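Local coordinates for protein ECXA (Escherichia coli, PDB 4L63) that binds a zinc ion through three histidines and is probably a metallopeptidase of the metzincin type, at residues Y149-H160 and I198-I208; N19-S27 and V234-G243. All coordinates share one frame; numbering follows the deposited sequence.

Contact 1. Residues Y149-H160 and I198-I208. With ZN (zinc ion), chain G.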
loop_
_atom_site.group_PDB
_atom_site.type_symbol
_atom_site.label_atom_id
_atom_site.label_comp_id
_atom_site.label_asym_id
_atom_site.label_seq_id
_atom_site.Cartn_x
_atom_site.Cartn_y
_atom_site.Cartn_z
ATOM N N TYR A 149 -32.642 18.543 7.008
ATOM C CA TYR A 149 -32.125 17.274 7.511
ATOM C C TYR A 149 -32.845 16.120 6.812
ATOM O O TYR A 149 -32.314 15.012 6.717
ATOM C CB TYR A 149 -32.273 17.166 9.033
ATOM C CG TYR A 149 -31.935 15.791 9.578
ATOM C CD1 TYR A 149 -30.610 15.405 9.777
ATOM C CD2 TYR A 149 -32.937 14.880 9.896
ATOM C CE1 TYR A 149 -30.296 14.150 10.270
ATOM C CE2 TYR A 149 -32.632 13.624 10.391
ATOM C CZ TYR A 149 -31.311 13.264 10.576
ATOM O OH TYR A 149 -31.009 12.015 11.069
ATOM N N ILE A 150 -34.049 16.389 6.311
ATOM C CA ILE A 150 -34.817 15.390 5.573
ATOM C C ILE A 150 -34.335 15.304 4.115
ATOM O O ILE A 150 -34.316 14.219 3.526
ATOM C CB ILE A 150 -36.336 15.695 5.631
ATOM C CG1 ILE A 150 -36.853 15.525 7.063
ATOM C CG2 ILE A 150 -37.117 14.768 4.714
ATOM C CD1 ILE A 150 -38.270 16.018 7.267
ATOM N N LYS A 151 -33.928 16.437 3.540
ATOM C CA LYS A 151 -33.322 16.435 2.203
ATOM C C LYS A 151 -31.946 15.772 2.230
ATOM O O LYS A 151 -31.579 15.049 1.303
ATOM C CB LYS A 151 -33.203 17.857 1.639
ATOM C CG LYS A 151 -34.328 18.801 2.030
ATOM C CD LYS A 151 -33.911 20.262 1.900
ATOM C CE LYS A 151 -34.639 20.981 0.785
ATOM N NZ LYS A 151 -34.660 22.450 1.041
ATOM N N LEU A 152 -31.189 16.033 3.292
ATOM C CA LEU A 152 -29.882 15.414 3.484
ATOM C C LEU A 152 -30.022 13.898 3.491
ATOM O O LEU A 152 -29.317 13.194 2.766
ATOM C CB LEU A 152 -29.240 15.898 4.788
ATOM C CG LEU A 152 -27.933 15.218 5.212
ATOM C CD1 LEU A 152 -26.875 15.375 4.136
ATOM C CD2 LEU A 152 -27.434 15.764 6.545
ATOM N N LYS A 153 -30.953 13.413 4.309
ATOM C CA LYS A 153 -31.227 11.987 4.434
ATOM C C LYS A 153 -31.688 11.390 3.105
ATOM O O LYS A 153 -31.369 10.245 2.787
ATOM C CB LYS A 153 -32.280 11.745 5.518
ATOM C CG LYS A 153 -31.927 10.642 6.504
ATOM C CD LYS A 153 -30.883 11.114 7.506
ATOM C CE LYS A 153 -30.574 10.037 8.536
ATOM N NZ LYS A 153 -30.471 8.681 7.930
ATOM N N LEU A 154 -32.430 12.173 2.327
ATOM C CA LEU A 154 -32.940 11.689 1.051
ATOM C C LEU A 154 -31.827 11.521 0.017
ATOM O O LEU A 154 -31.774 10.502 -0.670
ATOM C CB LEU A 154 -34.020 12.624 0.504
ATOM C CG LEU A 154 -35.006 11.911 -0.422
ATOM C CD1 LEU A 154 -36.087 11.213 0.388
ATOM C CD2 LEU A 154 -35.621 12.877 -1.432
ATOM N N ARG A 155 -30.946 12.512 -0.097
ATOM C CA ARG A 155 -29.826 12.419 -1.032
ATOM C C ARG A 155 -28.908 11.260 -0.673
ATOM O O ARG A 155 -28.542 10.466 -1.535
ATOM C CB ARG A 155 -29.020 13.717 -1.065
ATOM C CG ARG A 155 -29.778 14.899 -1.625
ATOM C CD ARG A 155 -28.892 16.126 -1.720
ATOM N NE ARG A 155 -29.637 17.281 -2.216
ATOM C CZ ARG A 155 -29.865 17.534 -3.501
ATOM N NH1 ARG A 155 -30.558 18.609 -3.852
ATOM N NH2 ARG A 155 -29.402 16.712 -4.435
ATOM N N ILE A 156 -28.530 11.187 0.600
ATOM C CA ILE A 156 -27.747 10.066 1.119
ATOM C C ILE A 156 -28.400 8.738 0.757
ATOM O O ILE A 156 -27.749 7.851 0.209
ATOM C CB ILE A 156 -27.591 10.139 2.647
ATOM C CG1 ILE A 156 -26.787 11.378 3.044
ATOM C CG2 ILE A 156 -26.931 8.868 3.177
ATOM C CD1 ILE A 156 -26.613 11.545 4.540
ATOM N N THR A 157 -29.694 8.617 1.049
ATOM C CA THR A 157 -30.441 7.400 0.746
ATOM C C THR A 157 -30.400 7.065 -0.739
ATOM O O THR A 157 -30.153 5.919 -1.112
ATOM C CB THR A 157 -31.915 7.508 1.194
ATOM O OG1 THR A 157 -31.972 7.735 2.608
ATOM C CG2 THR A 157 -32.672 6.236 0.857
ATOM N N ILE A 158 -30.632 8.068 -1.581
ATOM C CA ILE A 158 -30.621 7.875 -3.027
ATOM C C ILE A 158 -29.215 7.545 -3.544
ATOM O O ILE A 158 -29.047 6.588 -4.289
ATOM C CB ILE A 158 -31.179 9.114 -3.760
ATOM C CG1 ILE A 158 -32.676 9.250 -3.470
ATOM C CG2 ILE A 158 -30.940 9.005 -5.251
ATOM C CD1 ILE A 158 -33.391 10.292 -4.310
ATOM N N LYS A 159 -28.212 8.319 -3.135
ATOM C CA LYS A 159 -26.821 8.033 -3.500
ATOM C C LYS A 159 -26.384 6.631 -3.074
ATOM O O LYS A 159 -25.721 5.919 -3.833
ATOM C CB LYS A 159 -25.883 9.073 -2.888
ATOM C CG LYS A 159 -26.067 10.464 -3.458
ATOM C CD LYS A 159 -25.310 11.491 -2.651
ATOM C CE LYS A 159 -25.801 12.885 -2.975
ATOM N NZ LYS A 159 -24.834 13.908 -2.518
ATOM N N HIS A 160 -26.765 6.244 -1.861
ATOM C CA HIS A 160 -26.494 4.903 -1.347
ATOM C C HIS A 160 -27.145 3.835 -2.235
ATOM O O HIS A 160 -26.504 2.855 -2.605
ATOM C CB HIS A 160 -26.988 4.791 0.100
ATOM C CG HIS A 160 -26.858 3.423 0.695
ATOM N ND1 HIS A 160 -25.732 3.004 1.373
ATOM C CD2 HIS A 160 -27.725 2.383 0.725
ATOM C CE1 HIS A 160 -25.912 1.761 1.791
ATOM N NE2 HIS A 160 -27.113 1.363 1.410
ATOM N N ILE A 198 -19.990 5.576 1.496
ATOM C CA ILE A 198 -21.409 5.861 1.584
ATOM C C ILE A 198 -22.194 4.545 1.506
ATOM O O ILE A 198 -23.421 4.526 1.635
ATOM C CB ILE A 198 -21.840 6.848 0.475
ATOM C CG1 ILE A 198 -23.207 7.468 0.802
ATOM C CG2 ILE A 198 -21.770 6.180 -0.898
ATOM C CD1 ILE A 198 -23.538 8.702 -0.015
ATOM N N MET A 199 -21.473 3.438 1.324
ATOM C CA MET A 199 -22.099 2.112 1.314
ATOM C C MET A 199 -21.925 1.381 2.641
ATOM O O MET A 199 -22.044 0.153 2.694
ATOM C CB MET A 199 -21.533 1.253 0.186
ATOM C CG MET A 199 -21.613 1.906 -1.180
ATOM S SD MET A 199 -23.315 2.367 -1.585
ATOM C CE MET A 199 -24.126 0.755 -1.639
ATOM N N LEU A 200 -21.620 2.127 3.699
ATOM C CA LEU A 200 -21.652 1.575 5.051
ATOM C C LEU A 200 -22.989 0.885 5.285
ATOM O O LEU A 200 -24.028 1.365 4.832
ATOM C CB LEU A 200 -21.446 2.668 6.099
ATOM C CG LEU A 200 -20.048 3.272 6.202
ATOM C CD1 LEU A 200 -20.006 4.289 7.341
ATOM C CD2 LEU A 200 -18.991 2.189 6.383
ATOM N N ASN A 201 -22.958 -0.256 5.966
ATOM C CA ASN A 201 -24.184 -0.950 6.323
ATOM C C ASN A 201 -24.953 -0.117 7.346
ATOM O O ASN A 201 -24.457 0.146 8.446
ATOM C CB ASN A 201 -23.869 -2.347 6.868
ATOM C CG ASN A 201 -25.084 -3.249 6.907
ATOM O OD1 ASN A 201 -26.193 -2.799 7.191
ATOM N ND2 ASN A 201 -24.877 -4.534 6.634
ATOM N N GLY A 202 -26.160 0.305 6.975
ATOM C CA GLY A 202 -26.947 1.208 7.798
ATOM C C GLY A 202 -27.481 0.559 9.059
ATOM O O GLY A 202 -27.938 1.242 9.980
ATOM N N SER A 203 -27.431 -0.770 9.097
ATOM C CA SER A 203 -27.807 -1.515 10.292
ATOM C C SER A 203 -26.739 -1.392 11.374
ATOM O O SER A 203 -27.014 -1.601 12.553
ATOM C CB SER A 203 -28.038 -2.994 9.958
ATOM O OG SER A 203 -29.153 -3.168 9.097
ATOM N N ASN A 204 -25.520 -1.046 10.969
ATOM C CA ASN A 204 -24.383 -1.050 11.887
ATOM C C ASN A 204 -23.688 0.308 12.028
ATOM O O ASN A 204 -22.932 0.524 12.971
ATOM C CB ASN A 204 -23.362 -2.104 11.444
ATOM C CG ASN A 204 -24.007 -3.443 11.117
ATOM O OD1 ASN A 204 -24.270 -3.759 9.949
ATOM N ND2 ASN A 204 -24.277 -4.234 12.149
ATOM N N TYR A 205 -23.936 1.215 11.090
ATOM C CA TYR A 205 -23.328 2.543 11.128
ATOM C C TYR A 205 -24.352 3.621 10.838
ATOM O O TYR A 205 -25.329 3.380 10.130
ATOM C CB TYR A 205 -22.203 2.677 10.101
ATOM C CG TYR A 205 -21.123 1.629 10.157
ATOM C CD1 TYR A 205 -21.271 0.427 9.479
ATOM C CD2 TYR A 205 -19.933 1.858 10.844
ATOM C CE1 TYR A 205 -20.280 -0.534 9.502
ATOM C CE2 TYR A 205 -18.932 0.900 10.875
ATOM C CZ TYR A 205 -19.113 -0.294 10.199
ATOM O OH TYR A 205 -18.135 -1.260 10.211
ATOM N N ASP A 206 -24.123 4.811 11.382
ATOM C CA ASP A 206 -24.796 6.009 10.900
ATOM C C ASP A 206 -23.798 6.808 10.077
ATOM O O ASP A 206 -22.828 7.353 10.618
ATOM C CB ASP A 206 -25.342 6.863 12.041
ATOM C CG ASP A 206 -26.048 8.114 11.542
ATOM O OD1 ASP A 206 -27.125 7.993 10.918
ATOM O OD2 ASP A 206 -25.505 9.220 11.744
ATOM N N TYR A 207 -24.035 6.859 8.770
ATOM C CA TYR A 207 -23.126 7.504 7.826
ATOM C C TYR A 207 -22.805 8.948 8.210
ATOM O O TYR A 207 -21.657 9.383 8.116
ATOM C CB TYR A 207 -23.721 7.463 6.417
ATOM C CG TYR A 207 -22.929 8.244 5.391
ATOM C CD1 TYR A 207 -21.705 7.773 4.919
ATOM C CD2 TYR A 207 -23.399 9.457 4.900
ATOM C CE1 TYR A 207 -20.978 8.487 3.983
ATOM C CE2 TYR A 207 -22.682 10.176 3.964
ATOM C CZ TYR A 207 -21.473 9.688 3.508
ATOM O OH TYR A 207 -20.758 10.403 2.575
ATOM N N ILE A 208 -23.821 9.689 8.638
ATOM C CA ILE A 208 -23.626 11.094 8.984
ATOM C C ILE A 208 -22.670 11.230 10.158
ATOM O O ILE A 208 -21.742 12.041 10.135
ATOM C CB ILE A 208 -24.948 11.786 9.340
ATOM C CG1 ILE A 208 -25.906 11.743 8.153
ATOM C CG2 ILE A 208 -24.690 13.227 9.765
ATOM C CD1 ILE A 208 -27.194 12.508 8.388
HETATM ZN ZN ZN G . -27.865 -0.615 1.332
HETATM O O HOH W 1 -30.322 -0.250 1.135
#
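His160 ND1 donates a nearly straight hydrogen bond (2.8 Å, 175°) to Ile198 O, the acceptor lying in the imidazole plane and the donor in the carbonyl plane, while NE2 binds the zinc ion at 2.1 Å. With ND1 carrying the proton, NE2 is left to the metal, and Ile198 O acts from the second shell, holding the ring's rotation. CG stands anti to the backbone N (chi1 176°), which carries the ring off the helix to the metal. His164 and His170 complete the protein ligands, and a water lies 2.5 Å from the zinc. The HExxH helix, and Met199 packed against its first histidine, are consistent with a metzincin and its Met-turn: Met199 CE sits over one face of the His160 ring, a CH-pi contact 4.1 Å from its centroid, with SD oblique to it.

Apolar packing continues along the helix. Ile208 is a knob among Tyr149, Leu152, Lys153 and Ile156, its CD1 meeting Leu152 CD2 tip to tip at 3.7 Å. Ile156 CD1 reaches the edge of the Tyr207 ring, and Ile198 CD1 lies against Lys159 CB.

Helix 146-165 thus packs on the start of helix 207-215, with helix 131-137 touching Tyr149 and Ile208 and helix 60-70 touching Ile158 and Lys159.

Contact 2. Residues N19-S27 and V234-G243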
loop_
_atom_site.group_PDB
_atom_site.type_symbol
_atom_site.label_atom_id
_atom_site.label_comp_id
_atom_site.label_asym_id
_atom_site.label_seq_id
_atom_site.Cartn_x
_atom_site.Cartn_y
_atom_site.Cartn_z
ATOM N N ASN A 19 -19.946 -18.097 -9.180
ATOM C CA ASN A 19 -18.601 -18.604 -9.433
ATOM C C ASN A 19 -17.514 -17.542 -9.294
ATOM O O ASN A 19 -16.535 -17.553 -10.040
ATOM C CB ASN A 19 -18.515 -19.233 -10.821
ATOM C CG ASN A 19 -19.306 -20.521 -10.921
ATOM O OD1 ASN A 19 -18.912 -21.547 -10.364
ATOM N ND2 ASN A 19 -20.414 -20.481 -11.654
ATOM N N GLY A 20 -17.695 -16.629 -8.347
ATOM C CA GLY A 20 -16.659 -15.676 -7.981
ATOM C C GLY A 20 -16.306 -14.625 -9.016
ATOM O O GLY A 20 -15.277 -13.954 -8.905
ATOM N N GLN A 21 -17.153 -14.468 -10.025
ATOM C CA GLN A 21 -16.924 -13.457 -11.044
ATOM C C GLN A 21 -17.802 -12.246 -10.789
ATOM O O GLN A 21 -19.013 -12.371 -10.612
ATOM C CB GLN A 21 -17.181 -14.028 -12.443
ATOM C CG GLN A 21 -16.503 -15.368 -12.672
ATOM C CD GLN A 21 -14.988 -15.261 -12.666
ATOM O OE1 GLN A 21 -14.405 -14.521 -13.460
ATOM N NE2 GLN A 21 -14.345 -15.987 -11.755
ATOM N N LEU A 22 -17.178 -11.074 -10.763
ATOM C CA LEU A 22 -17.885 -9.830 -10.503
ATOM C C LEU A 22 -18.838 -9.505 -11.639
ATOM O O LEU A 22 -18.479 -9.623 -12.807
ATOM C CB LEU A 22 -16.895 -8.681 -10.303
ATOM C CG LEU A 22 -16.020 -8.834 -9.059
ATOM C CD1 LEU A 22 -14.746 -8.019 -9.194
ATOM C CD2 LEU A 22 -16.810 -8.417 -7.835
ATOM N N TYR A 23 -20.055 -9.097 -11.297
ATOM C CA TYR A 23 -20.993 -8.666 -12.320
ATOM C C TYR A 23 -20.432 -7.445 -13.050
ATOM O O TYR A 23 -19.802 -6.564 -12.459
ATOM C CB TYR A 23 -22.372 -8.382 -11.714
ATOM C CG TYR A 23 -23.144 -9.652 -11.425
ATOM C CD1 TYR A 23 -23.793 -10.338 -12.447
ATOM C CD2 TYR A 23 -23.207 -10.182 -10.139
ATOM C CE1 TYR A 23 -24.488 -11.507 -12.200
ATOM C CE2 TYR A 23 -23.903 -11.354 -9.880
ATOM C CZ TYR A 23 -24.543 -12.013 -10.918
ATOM O OH TYR A 23 -25.241 -13.178 -10.675
ATOM N N ASN A 24 -20.623 -7.442 -14.359
ATOM C CA ASN A 24 -20.139 -6.388 -15.231
ATOM C C ASN A 24 -21.285 -5.437 -15.535
ATOM O O ASN A 24 -22.164 -5.773 -16.332
ATOM C CB ASN A 24 -19.578 -7.002 -16.514
ATOM C CG ASN A 24 -18.848 -6.001 -17.382
ATOM O OD1 ASN A 24 -19.270 -4.857 -17.530
ATOM N ND2 ASN A 24 -17.748 -6.438 -17.979
ATOM N N ILE A 25 -21.295 -4.262 -14.908
ATOM C CA ILE A 25 -22.438 -3.364 -15.063
ATOM C C ILE A 25 -22.450 -2.700 -16.443
ATOM O O ILE A 25 -23.469 -2.156 -16.867
ATOM C CB ILE A 25 -22.484 -2.280 -13.958
ATOM C CG1 ILE A 25 -21.274 -1.348 -14.033
ATOM C CG2 ILE A 25 -22.615 -2.924 -12.570
ATOM C CD1 ILE A 25 -21.422 -0.107 -13.174
ATOM N N THR A 26 -21.326 -2.764 -17.152
ATOM C CA THR A 26 -21.293 -2.304 -18.538
ATOM C C THR A 26 -22.042 -3.306 -19.411
ATOM O O THR A 26 -22.833 -2.922 -20.270
ATOM C CB THR A 26 -19.851 -2.127 -19.066
ATOM O OG1 THR A 26 -19.173 -1.120 -18.305
ATOM C CG2 THR A 26 -19.866 -1.707 -20.537
ATOM N N SER A 27 -21.794 -4.592 -19.180
ATOM C CA SER A 27 -22.496 -5.650 -19.903
ATOM C C SER A 27 -23.976 -5.689 -19.536
ATOM O O SER A 27 -24.833 -5.936 -20.386
ATOM C CB SER A 27 -21.865 -7.013 -19.614
ATOM O OG SER A 27 -20.480 -7.010 -19.896
ATOM N N VAL A 234 -16.711 1.015 -8.244
ATOM C CA VAL A 234 -17.567 1.013 -9.432
ATOM C C VAL A 234 -16.741 0.857 -10.714
ATOM O O VAL A 234 -17.180 0.195 -11.655
ATOM C CB VAL A 234 -18.440 2.287 -9.492
ATOM C CG1 VAL A 234 -19.255 2.336 -10.788
ATOM C CG2 VAL A 234 -19.377 2.325 -8.290
ATOM N N ARG A 235 -15.546 1.449 -10.756
ATOM C CA ARG A 235 -14.631 1.218 -11.882
ATOM C C ARG A 235 -14.350 -0.265 -12.091
ATOM O O ARG A 235 -14.255 -0.731 -13.223
ATOM C CB ARG A 235 -13.302 1.942 -11.685
ATOM C CG ARG A 235 -13.361 3.412 -11.949
ATOM C CD ARG A 235 -11.974 4.019 -12.129
ATOM N NE ARG A 235 -12.117 5.425 -12.483
ATOM C CZ ARG A 235 -12.433 5.847 -13.702
ATOM N NH1 ARG A 235 -12.622 4.970 -14.679
ATOM N NH2 ARG A 235 -12.559 7.146 -13.949
ATOM N N VAL A 236 -14.198 -1.000 -10.996
ATOM C CA VAL A 236 -14.057 -2.446 -11.065
ATOM C C VAL A 236 -15.332 -3.093 -11.616
ATOM O O VAL A 236 -15.264 -3.949 -12.503
ATOM C CB VAL A 236 -13.726 -3.042 -9.688
ATOM C CG1 VAL A 236 -13.798 -4.558 -9.732
ATOM C CG2 VAL A 236 -12.329 -2.582 -9.246
ATOM N N MET A 237 -16.487 -2.659 -11.109
ATOM C CA MET A 237 -17.776 -3.224 -11.523
ATOM C C MET A 237 -18.081 -2.892 -12.977
ATOM O O MET A 237 -18.864 -3.592 -13.619
ATOM C CB MET A 237 -18.919 -2.719 -10.639
ATOM C CG MET A 237 -18.785 -3.072 -9.146
ATOM S SD MET A 237 -18.368 -4.799 -8.819
ATOM C CE MET A 237 -19.846 -5.639 -9.392
ATOM N N ARG A 238 -17.480 -1.822 -13.493
ATOM C CA ARG A 238 -17.666 -1.462 -14.903
ATOM C C ARG A 238 -16.903 -2.394 -15.834
ATOM O O ARG A 238 -17.253 -2.520 -16.998
ATOM C CB ARG A 238 -17.230 -0.022 -15.180
ATOM C CG ARG A 238 -18.167 1.029 -14.643
ATOM C CD ARG A 238 -17.627 2.415 -14.913
ATOM N NE ARG A 238 -17.442 2.669 -16.338
ATOM C CZ ARG A 238 -16.418 3.346 -16.848
ATOM N NH1 ARG A 238 -15.480 3.834 -16.047
ATOM N NH2 ARG A 238 -16.332 3.531 -18.157
ATOM N N ARG A 239 -15.855 -3.045 -15.339
ATOM C CA ARG A 239 -15.091 -3.933 -16.209
ATOM C C ARG A 239 -15.273 -5.396 -15.818
ATOM O O ARG A 239 -14.963 -6.295 -16.599
ATOM C CB ARG A 239 -13.606 -3.560 -16.206
ATOM C CG ARG A 239 -12.877 -3.827 -14.909
ATOM C CD ARG A 239 -11.382 -3.624 -15.103
ATOM N NE ARG A 239 -10.631 -3.882 -13.879
ATOM C CZ ARG A 239 -10.357 -2.962 -12.960
ATOM N NH1 ARG A 239 -10.768 -1.709 -13.125
ATOM N NH2 ARG A 239 -9.667 -3.294 -11.879
ATOM N N GLY A 240 -15.791 -5.626 -14.615
ATOM C CA GLY A 240 -16.059 -6.972 -14.144
ATOM C C GLY A 240 -14.820 -7.844 -14.122
ATOM O O GLY A 240 -13.717 -7.363 -13.868
ATOM N N GLY A 241 -15.000 -9.128 -14.405
ATOM C CA GLY A 241 -13.900 -10.074 -14.373
ATOM C C GLY A 241 -13.850 -10.848 -13.070
ATOM O O GLY A 241 -14.793 -10.808 -12.279
ATOM N N SER A 242 -12.742 -11.547 -12.843
ATOM C CA SER A 242 -12.591 -12.393 -11.662
ATOM C C SER A 242 -12.496 -11.585 -10.377
ATOM O O SER A 242 -11.850 -10.540 -10.337
ATOM C CB SER A 242 -11.352 -13.283 -11.791
ATOM O OG SER A 242 -11.153 -14.047 -10.611
ATOM N N GLY A 243 -13.135 -12.085 -9.323
ATOM C CA GLY A 243 -13.065 -11.449 -8.021
ATOM C C GLY A 243 -11.712 -11.639 -7.358
ATOM O O GLY A 243 -11.378 -10.939 -6.400
HETATM O O HOH W 2 -11.669 -17.105 -10.746
HETATM O O HOH W 3 -16.315 -4.110 -19.568
#
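Arg238 O is gripped twice: the Thr26 hydroxyl OG1 donates to it at 2.7 Å in the carbonyl plane, on a lone pair, and a water that donates to it also accepts from Asn24 ND2. The site lies where a short, weakly bonded antiparallel pairing of 21-22 with 241-242 runs into the end of helix 228-239. Asn24 OD1 accepts from Ser27 N at 3.0 Å and, weakly, from Thr26 N, and so N-caps the short helix 25-29. The donor Ser27 N stands well above the plane of the amide.

Carbonyls near the end of helix 228-239 are met by the facing segment, Met237 O receiving Ile25 N at 2.8 Å. Further along, Leu22 N bonds to Gly241 O and Gly243 N to Gly20 O, both bonds bent at the hydrogen. Gly240, with positive phi, turns the chain out of the helix against Asn24, its CA 3.8 Å from Leu22 O.

Leu22 makes the main apolar contact: CD1 meets Val236 CG1 at 3.6 Å, CD2 meets Met237 SD, and Val186 of strand 181-186 touches both Leu22 and Val236. With chi1 at 64°, Ile25 CG1 is flanked by both backbone neighbours, which brings it near Met237 O and carries CD1 to Arg238 CG and Val234 CG1. Tyr23 turns away, its hydroxyl bonded to His180 O. Beside the strand pair, Ser242 OG is hydrogen-bonded to Asn244 N, and a second water joins it to Gln21 NE2, lying 3.1 Å from each of these two side-chain atoms.

In the fold
Contact 2 joins residues near the N-terminus to the end of helix 228-239 and so closes a long loop of chain, inside which contact 1 is nested. Their centres are 25 Å apart and their nearest atoms about 7 Å, without touching. Contact 1 lies near the centre of the chain, at the zinc site; contact 2 lies about 18 Å from that centre. Helices 207-215 and 228-239 follow each other in the chain, so the segment that leaves contact 1 leads on to contact 2. Helix 228-239 also supplies Asp230, which bonds to Ile198 N of contact 1, tying this helix to the backbone beneath the metal site.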